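Long-range contacts in malonyl CoA:acyl carrier protein malonyltransferase (PDB 1NM2), which probably transfers malonyl groups from malonyl-CoA to the holo acyl carrier protein, supplying malonyl-ACP for fatty acid biosynthesis: residues Met2-Ala7 with Phe89-Ala95; Val94-Ser98 with Pro255-Asp259. All blocks are in the same frame, centred on the assembly; numbering follows the deposited sequence.

Contact 1: residues Met2-Ala7 with Phe89-Ala95; sequences MLVLVA and FTPGAVA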
ATOM      1  N   MET A   2       2.063  18.996  11.605  1.00 30.39           N
ATOM      2  CA  MET A   2       1.197  18.201  10.747  1.00 29.21           C
ATOM      3  C   MET A   2       1.756  16.779  10.675  1.00 27.53           C
ATOM      4  O   MET A   2       2.852  16.560  10.156  1.00 26.29           O
ATOM      5  CB  MET A   2       1.146  18.820   9.346  1.00 31.73           C
ATOM      6  CG  MET A   2      -0.255  18.934   8.743  1.00 36.51           C
ATOM      7  SD  MET A   2      -1.019  17.354   8.338  1.00 40.69           S
ATOM      8  CE  MET A   2      -0.381  17.089   6.703  1.00 41.47           C
ATOM      9  N   LEU A   3       1.006  15.826  11.221  1.00 26.22           N
ATOM     10  CA  LEU A   3       1.408  14.423  11.223  1.00 25.20           C
ATOM     11  C   LEU A   3       0.645  13.658  10.156  1.00 24.71           C
ATOM     12  O   LEU A   3      -0.576  13.787  10.046  1.00 24.96           O
ATOM     13  CB  LEU A   3       1.122  13.773  12.585  1.00 25.16           C
ATOM     14  CG  LEU A   3       1.262  12.242  12.618  1.00 25.27           C
ATOM     15  CD1 LEU A   3       2.736  11.865  12.561  1.00 24.12           C
ATOM     16  CD2 LEU A   3       0.620  11.680  13.877  1.00 25.84           C
ATOM     17  N   VAL A   4       1.368  12.856   9.382  1.00 24.33           N
ATOM     18  CA  VAL A   4       0.759  12.056   8.328  1.00 23.34           C
ATOM     19  C   VAL A   4       0.939  10.581   8.653  1.00 21.40           C
ATOM     20  O   VAL A   4       2.060  10.107   8.840  1.00 22.64           O
ATOM     21  CB  VAL A   4       1.407  12.348   6.958  1.00 24.18           C
ATOM     22  CG1 VAL A   4       0.777  11.476   5.880  1.00 24.77           C
ATOM     23  CG2 VAL A   4       1.245  13.821   6.615  1.00 24.70           C
ATOM     24  N   LEU A   5      -0.170   9.859   8.733  1.00 19.93           N
ATOM     25  CA  LEU A   5      -0.131   8.436   9.036  1.00 18.22           C
ATOM     26  C   LEU A   5      -0.242   7.663   7.723  1.00 17.25           C
ATOM     27  O   LEU A   5      -1.232   7.796   7.013  1.00 16.21           O
ATOM     28  CB  LEU A   5      -1.294   8.084   9.968  1.00 20.54           C
ATOM     29  CG  LEU A   5      -1.432   6.658  10.507  1.00 21.87           C
ATOM     30  CD1 LEU A   5      -0.191   6.272  11.284  1.00 21.83           C
ATOM     31  CD2 LEU A   5      -2.669   6.577  11.400  1.00 21.65           C
ATOM     32  N   VAL A   6       0.776   6.872   7.389  1.00 16.63           N
ATOM     33  CA  VAL A   6       0.747   6.109   6.146  1.00 15.22           C
ATOM     34  C   VAL A   6       0.845   4.598   6.365  1.00 14.90           C
ATOM     35  O   VAL A   6       1.390   4.132   7.367  1.00 13.63           O
ATOM     36  CB  VAL A   6       1.879   6.547   5.172  1.00 15.86           C
ATOM     37  CG1 VAL A   6       1.790   8.052   4.902  1.00 16.86           C
ATOM     38  CG2 VAL A   6       3.243   6.173   5.740  1.00 14.21           C
ATOM     39  N   ALA A   7       0.298   3.839   5.420  1.00 15.02           N
ATOM     40  CA  ALA A   7       0.309   2.379   5.488  1.00 13.88           C
ATOM     41  C   ALA A   7       0.994   1.819   4.239  1.00 14.36           C
ATOM     42  O   ALA A   7       0.752   2.296   3.128  1.00 11.54           O
ATOM     43  CB  ALA A   7      -1.120   1.855   5.581  1.00 14.33           C
ATOM     44  N   PHE A  89      -5.713   9.662  19.387  1.00 37.31           N
ATOM     45  CA  PHE A  89      -5.152  10.748  18.591  1.00 35.04           C
ATOM     46  C   PHE A  89      -5.727  10.760  17.180  1.00 32.93           C
ATOM     47  O   PHE A  89      -6.229   9.750  16.691  1.00 30.44           O
ATOM     48  CB  PHE A  89      -3.622  10.630  18.529  1.00 36.44           C
ATOM     49  CG  PHE A  89      -3.114   9.776  17.398  1.00 37.82           C
ATOM     50  CD1 PHE A  89      -2.778  10.348  16.173  1.00 37.73           C
ATOM     51  CD2 PHE A  89      -2.971   8.401  17.554  1.00 38.33           C
ATOM     52  CE1 PHE A  89      -2.307   9.564  15.124  1.00 36.35           C
ATOM     53  CE2 PHE A  89      -2.502   7.607  16.511  1.00 37.70           C
ATOM     54  CZ  PHE A  89      -2.169   8.192  15.292  1.00 37.60           C
ATOM     55  N   THR A  90      -5.645  11.915  16.534  1.00 30.41           N
ATOM     56  CA  THR A  90      -6.143  12.083  15.179  1.00 29.72           C
ATOM     57  C   THR A  90      -5.042  12.720  14.336  1.00 28.97           C
ATOM     58  O   THR A  90      -4.598  13.829  14.621  1.00 29.69           O
ATOM     59  CB  THR A  90      -7.390  12.996  15.161  1.00 30.39           C
ATOM     60  OG1 THR A  90      -8.430  12.393  15.938  1.00 28.36           O
ATOM     61  CG2 THR A  90      -7.886  13.207  13.736  1.00 29.50           C
ATOM     62  N   PRO A  91      -4.578  12.017  13.291  1.00 28.69           N
ATOM     63  CA  PRO A  91      -3.522  12.564  12.433  1.00 26.85           C
ATOM     64  C   PRO A  91      -4.021  13.701  11.546  1.00 25.84           C
ATOM     65  O   PRO A  91      -5.229  13.865  11.363  1.00 24.92           O
ATOM     66  CB  PRO A  91      -3.083  11.349  11.620  1.00 26.32           C
ATOM     67  CG  PRO A  91      -4.359  10.593  11.462  1.00 27.86           C
ATOM     68  CD  PRO A  91      -4.960  10.662  12.855  1.00 27.74           C
ATOM     69  N   GLY A  92      -3.087  14.480  11.002  1.00 23.75           N
ATOM     70  CA  GLY A  92      -3.454  15.580  10.125  1.00 21.58           C
ATOM     71  C   GLY A  92      -3.930  15.070   8.773  1.00 21.25           C
ATOM     72  O   GLY A  92      -4.774  15.689   8.124  1.00 21.52           O
ATOM     73  N   ALA A  93      -3.387  13.933   8.344  1.00 18.30           N
ATOM     74  CA  ALA A  93      -3.771  13.335   7.070  1.00 16.24           C
ATOM     75  C   ALA A  93      -3.332  11.879   7.016  1.00 15.94           C
ATOM     76  O   ALA A  93      -2.458  11.461   7.777  1.00 15.20           O
ATOM     77  CB  ALA A  93      -3.148  14.106   5.921  1.00 14.57           C
ATOM     78  N   VAL A  94      -3.942  11.109   6.116  1.00 15.82           N
ATOM     79  CA  VAL A  94      -3.599   9.699   5.959  1.00 14.29           C
ATOM     80  C   VAL A  94      -3.441   9.321   4.494  1.00 14.37           C
ATOM     81  O   VAL A  94      -3.993   9.973   3.608  1.00 15.33           O
ATOM     82  CB  VAL A  94      -4.672   8.779   6.575  1.00 15.82           C
ATOM     83  CG1 VAL A  94      -4.790   9.053   8.067  1.00 16.84           C
ATOM     84  CG2 VAL A  94      -6.014   8.978   5.858  1.00 16.48           C
ATOM     85  N   ALA A  95      -2.676   8.266   4.243  1.00 14.88           N
ATOM     86  CA  ALA A  95      -2.466   7.782   2.883  1.00 14.89           C
ATOM     87  C   ALA A  95      -1.772   6.424   2.954  1.00 14.76           C
ATOM     88  O   ALA A  95      -1.314   6.004   4.023  1.00 13.73           O
ATOM     89  CB  ALA A  95      -1.623   8.778   2.088  1.00 12.79           C
TER
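L5 and V94 sit side by side in two parallel strands of the alpha/beta hydrolase-like core, where strand 3-7 runs next to strand 93-96. L5 uses both of its backbone polar groups to bracket V94: its N donates to A93 O at 3.0 Å, and its O takes A95 N at 3.2 Å. One step on, A95 brackets V6 in the same way, since A95 O also receives A7 N. At the start of the ladder L3 O accepts twice, from G92 N at 2.8 Å and from A93 N at 3.3 Å, with both donors lying in its carbonyl plane, so one oxygen grips the turn into the second strand. CA-H...O contacts lie between these bonds, among them V6 CA to A95 O.

The side chains split over the two faces. V4, V6, A93 and A95 share one face, which helix 258-267 covers through F265 and W258. On the other, L5 CB touches P91 CB and V94 CG1, each at 4.1 Å. With CG anti to the backbone N (chi1 -176°), the leucine sets its CD2 methyl 4.2 Å from F89 CZ. L3 takes a similar turn, and its CD2 comes within 3.8 Å of F89 CE1, the leucine and phenylalanine side chains crossing at about a right angle; the F89 ring thus meets one methyl from each leucine. Beyond this layer, F107 of helix 100-107 packs on both L5 and V94. The strand 272-275 flanks strand 3-7 on its other edge, bonding to the backbone of V4 and V6.

M2 folds back at the N-terminal end of strand 3-7, its chain bent at chi2 and chi3, and lays SD 3.5 Å from G92 CA, where a beta carbon on that glycine would clash.

Contact 2: residues Val94-Ser98 with Pro255-Asp259; sequences VAGHS and PVRWD. With ACY (acetic acid), chain D.
V256 sets its CG1 methyl over one face of the H97 ring, a CH-pi contact 3.8 Å from the ring centroid, and no hydrogen bond joins the two segments. Residues 94-98 run off the strand into a turn consistent with a nucleophile elbow, S98 having the strained backbone angles phi 58° and psi -100°. Within segment 255-259 a short, weakly bonded edge strand of the mixed sheet, about 256-257, leads into helix 258-267, so the contact joins that sheet to the hydrolase-like core.

With CG anti to its backbone N, W258 lays its indole obliquely against H97, ring planes at 51°, and brings CH2 4.0 Å from A95 CB. N164 OD1, on the mixed sheet, is hydrogen-bonded to H97 NE2, which with this packing is likely to limit the ring's rotation. An alanine in place of W258 would keep CB beside H97 CD2 but would probably open a gap against A95 CB and G96 O.

S98 OG meets an acetate that mimics a malonyl group; their 2.4 Å separation, OG to OXT, is doubtfully short. OG also bonds H202 and R123, and R123 holds the acetate too. W258 CZ3 reaches back to G96 O at 3.3 Å, an oxygen also bonded by N232 ND2.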
ATOM      1  N   VAL A  94      -3.942  11.109   6.116  1.00 15.82           N
ATOM      2  CA  VAL A  94      -3.599   9.699   5.959  1.00 14.29           C
ATOM      3  C   VAL A  94      -3.441   9.321   4.494  1.00 14.37           C
ATOM      4  O   VAL A  94      -3.993   9.973   3.608  1.00 15.33           O
ATOM      5  CB  VAL A  94      -4.672   8.779   6.575  1.00 15.82           C
ATOM      6  CG1 VAL A  94      -4.790   9.053   8.067  1.00 16.84           C
ATOM      7  CG2 VAL A  94      -6.014   8.978   5.858  1.00 16.48           C
ATOM      8  N   ALA A  95      -2.676   8.266   4.243  1.00 14.88           N
ATOM      9  CA  ALA A  95      -2.466   7.782   2.883  1.00 14.89           C
ATOM     10  C   ALA A  95      -1.772   6.424   2.954  1.00 14.76           C
ATOM     11  O   ALA A  95      -1.314   6.004   4.023  1.00 13.73           O
ATOM     12  CB  ALA A  95      -1.623   8.778   2.088  1.00 12.79           C
ATOM     13  N   GLY A  96      -1.711   5.729   1.827  1.00 13.84           N
ATOM     14  CA  GLY A  96      -1.073   4.427   1.816  1.00 15.15           C
ATOM     15  C   GLY A  96      -0.657   4.035   0.416  1.00 15.46           C
ATOM     16  O   GLY A  96      -1.142   4.607  -0.557  1.00 15.51           O
ATOM     17  N   HIS A  97       0.235   3.053   0.315  1.00 16.65           N
ATOM     18  CA  HIS A  97       0.720   2.605  -0.983  1.00 17.61           C
ATOM     19  C   HIS A  97      -0.072   1.401  -1.498  1.00 16.73           C
ATOM     20  O   HIS A  97       0.053   0.299  -0.976  1.00 13.78           O
ATOM     21  CB  HIS A  97       2.212   2.262  -0.884  1.00 17.37           C
ATOM     22  CG  HIS A  97       2.923   2.281  -2.202  1.00 18.86           C
ATOM     23  ND1 HIS A  97       2.760   1.297  -3.153  1.00 16.63           N
ATOM     24  CD2 HIS A  97       3.772   3.188  -2.739  1.00 15.72           C
ATOM     25  CE1 HIS A  97       3.481   1.597  -4.220  1.00 18.08           C
ATOM     26  NE2 HIS A  97       4.104   2.740  -3.994  1.00 17.43           N
ATOM     27  N   SER A  98      -0.885   1.639  -2.523  1.00 16.67           N
ATOM     28  CA  SER A  98      -1.719   0.609  -3.142  1.00 16.71           C
ATOM     29  C   SER A  98      -2.669  -0.040  -2.129  1.00 16.47           C
ATOM     30  O   SER A  98      -3.714   0.527  -1.816  1.00 16.21           O
ATOM     31  CB  SER A  98      -0.843  -0.458  -3.806  1.00 18.40           C
ATOM     32  OG  SER A  98      -1.615  -1.233  -4.711  1.00 15.34           O
ATOM     33  N   PRO A 255      -1.824   3.562 -12.412  1.00 15.49           N
ATOM     34  CA  PRO A 255      -0.496   3.750 -11.807  1.00 14.69           C
ATOM     35  C   PRO A 255      -0.575   4.321 -10.383  1.00 15.20           C
ATOM     36  O   PRO A 255      -1.491   5.080 -10.060  1.00 14.15           O
ATOM     37  CB  PRO A 255       0.177   4.734 -12.761  1.00 12.62           C
ATOM     38  CG  PRO A 255      -0.438   4.388 -14.095  1.00 13.63           C
ATOM     39  CD  PRO A 255      -1.901   4.223 -13.729  1.00 15.73           C
ATOM     40  N   VAL A 256       0.390   3.957  -9.542  1.00 15.95           N
ATOM     41  CA  VAL A 256       0.448   4.460  -8.171  1.00 16.07           C
ATOM     42  C   VAL A 256       1.353   5.694  -8.165  1.00 16.89           C
ATOM     43  O   VAL A 256       2.570   5.581  -8.319  1.00 14.74           O
ATOM     44  CB  VAL A 256       1.045   3.411  -7.196  1.00 18.62           C
ATOM     45  CG1 VAL A 256       1.265   4.038  -5.828  1.00 17.66           C
ATOM     46  CG2 VAL A 256       0.109   2.202  -7.073  1.00 18.22           C
ATOM     47  N   ARG A 257       0.761   6.872  -7.997  1.00 14.00           N
ATOM     48  CA  ARG A 257       1.549   8.094  -7.975  1.00 14.93           C
ATOM     49  C   ARG A 257       1.898   8.485  -6.549  1.00 14.36           C
ATOM     50  O   ARG A 257       1.407   9.492  -6.031  1.00 14.55           O
ATOM     51  CB  ARG A 257       0.795   9.237  -8.664  1.00 15.97           C
ATOM     52  CG  ARG A 257       0.620   9.022 -10.167  1.00 20.16           C
ATOM     53  CD  ARG A 257       1.969   8.780 -10.840  1.00 20.95           C
ATOM     54  NE  ARG A 257       2.855   9.933 -10.714  1.00 23.23           N
ATOM     55  CZ  ARG A 257       2.708  11.069 -11.393  1.00 26.10           C
ATOM     56  NH1 ARG A 257       3.563  12.071 -11.211  1.00 25.32           N
ATOM     57  NH2 ARG A 257       1.718  11.199 -12.265  1.00 26.57           N
ATOM     58  N   TRP A 258       2.746   7.682  -5.917  1.00 13.26           N
ATOM     59  CA  TRP A 258       3.160   7.957  -4.547  1.00 15.30           C
ATOM     60  C   TRP A 258       3.991   9.235  -4.523  1.00 16.81           C
ATOM     61  O   TRP A 258       4.050   9.931  -3.505  1.00 18.19           O
ATOM     62  CB  TRP A 258       3.972   6.793  -3.974  1.00 15.08           C
ATOM     63  CG  TRP A 258       4.235   6.963  -2.507  1.00 15.62           C
ATOM     64  CD1 TRP A 258       5.441   7.188  -1.902  1.00 16.83           C
ATOM     65  CD2 TRP A 258       3.253   6.988  -1.468  1.00 15.60           C
ATOM     66  NE1 TRP A 258       5.269   7.358  -0.545  1.00 16.89           N
ATOM     67  CE2 TRP A 258       3.935   7.237  -0.251  1.00 15.50           C
ATOM     68  CE3 TRP A 258       1.861   6.829  -1.444  1.00 14.60           C
ATOM     69  CZ2 TRP A 258       3.270   7.328   0.976  1.00 16.49           C
ATOM     70  CZ3 TRP A 258       1.197   6.921  -0.224  1.00 16.85           C
ATOM     71  CH2 TRP A 258       1.906   7.166   0.972  1.00 16.23           C
ATOM     72  N   ASP A 259       4.626   9.546  -5.652  1.00 16.60           N
ATOM     73  CA  ASP A 259       5.425  10.759  -5.759  1.00 17.83           C
ATOM     74  C   ASP A 259       4.543  11.983  -5.486  1.00 17.78           C
ATOM     75  O   ASP A 259       4.915  12.885  -4.727  1.00 18.02           O
ATOM     76  CB  ASP A 259       6.046  10.877  -7.161  1.00 19.44           C
ATOM     77  CG  ASP A 259       5.003  10.966  -8.265  1.00 20.71           C
ATOM     78  OD1 ASP A 259       5.189  11.793  -9.184  1.00 21.62           O
ATOM     79  OD2 ASP A 259       4.006  10.207  -8.227  1.00 19.54           O
TER
HETATM   80  C   ACY D 425      -0.628  -4.102  -5.320  1.00 46.79           C
HETATM   81  O   ACY D 425      -0.375  -5.257  -4.778  1.00 47.17           O
HETATM   82  OXT ACY D 425      -1.764  -3.526  -5.415  1.00 46.92           O
HETATM   83  CH3 ACY D 425       0.603  -3.405  -5.876  1.00 45.31           C

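Contacts 1 and 2 follow one another along strand 93-96 and share V94 and A95, their centres about 14 Å apart. In contact 1 the strand is held in the core sheet; in contact 2 its end leaves the sheet for the turn that carries S98, beside which the acetate is bound. The parallel ladder does not stop at A95: A7 O lies 3.0 Å from H97 N, a probable hydrogen bond that carries the pairing with strand 3-7 to the residue just before S98. The second join is made of side chains, with V6 CG1 4.0 Å from W258 CH2, so the tryptophan of contact 2 packs on both strands of contact 1.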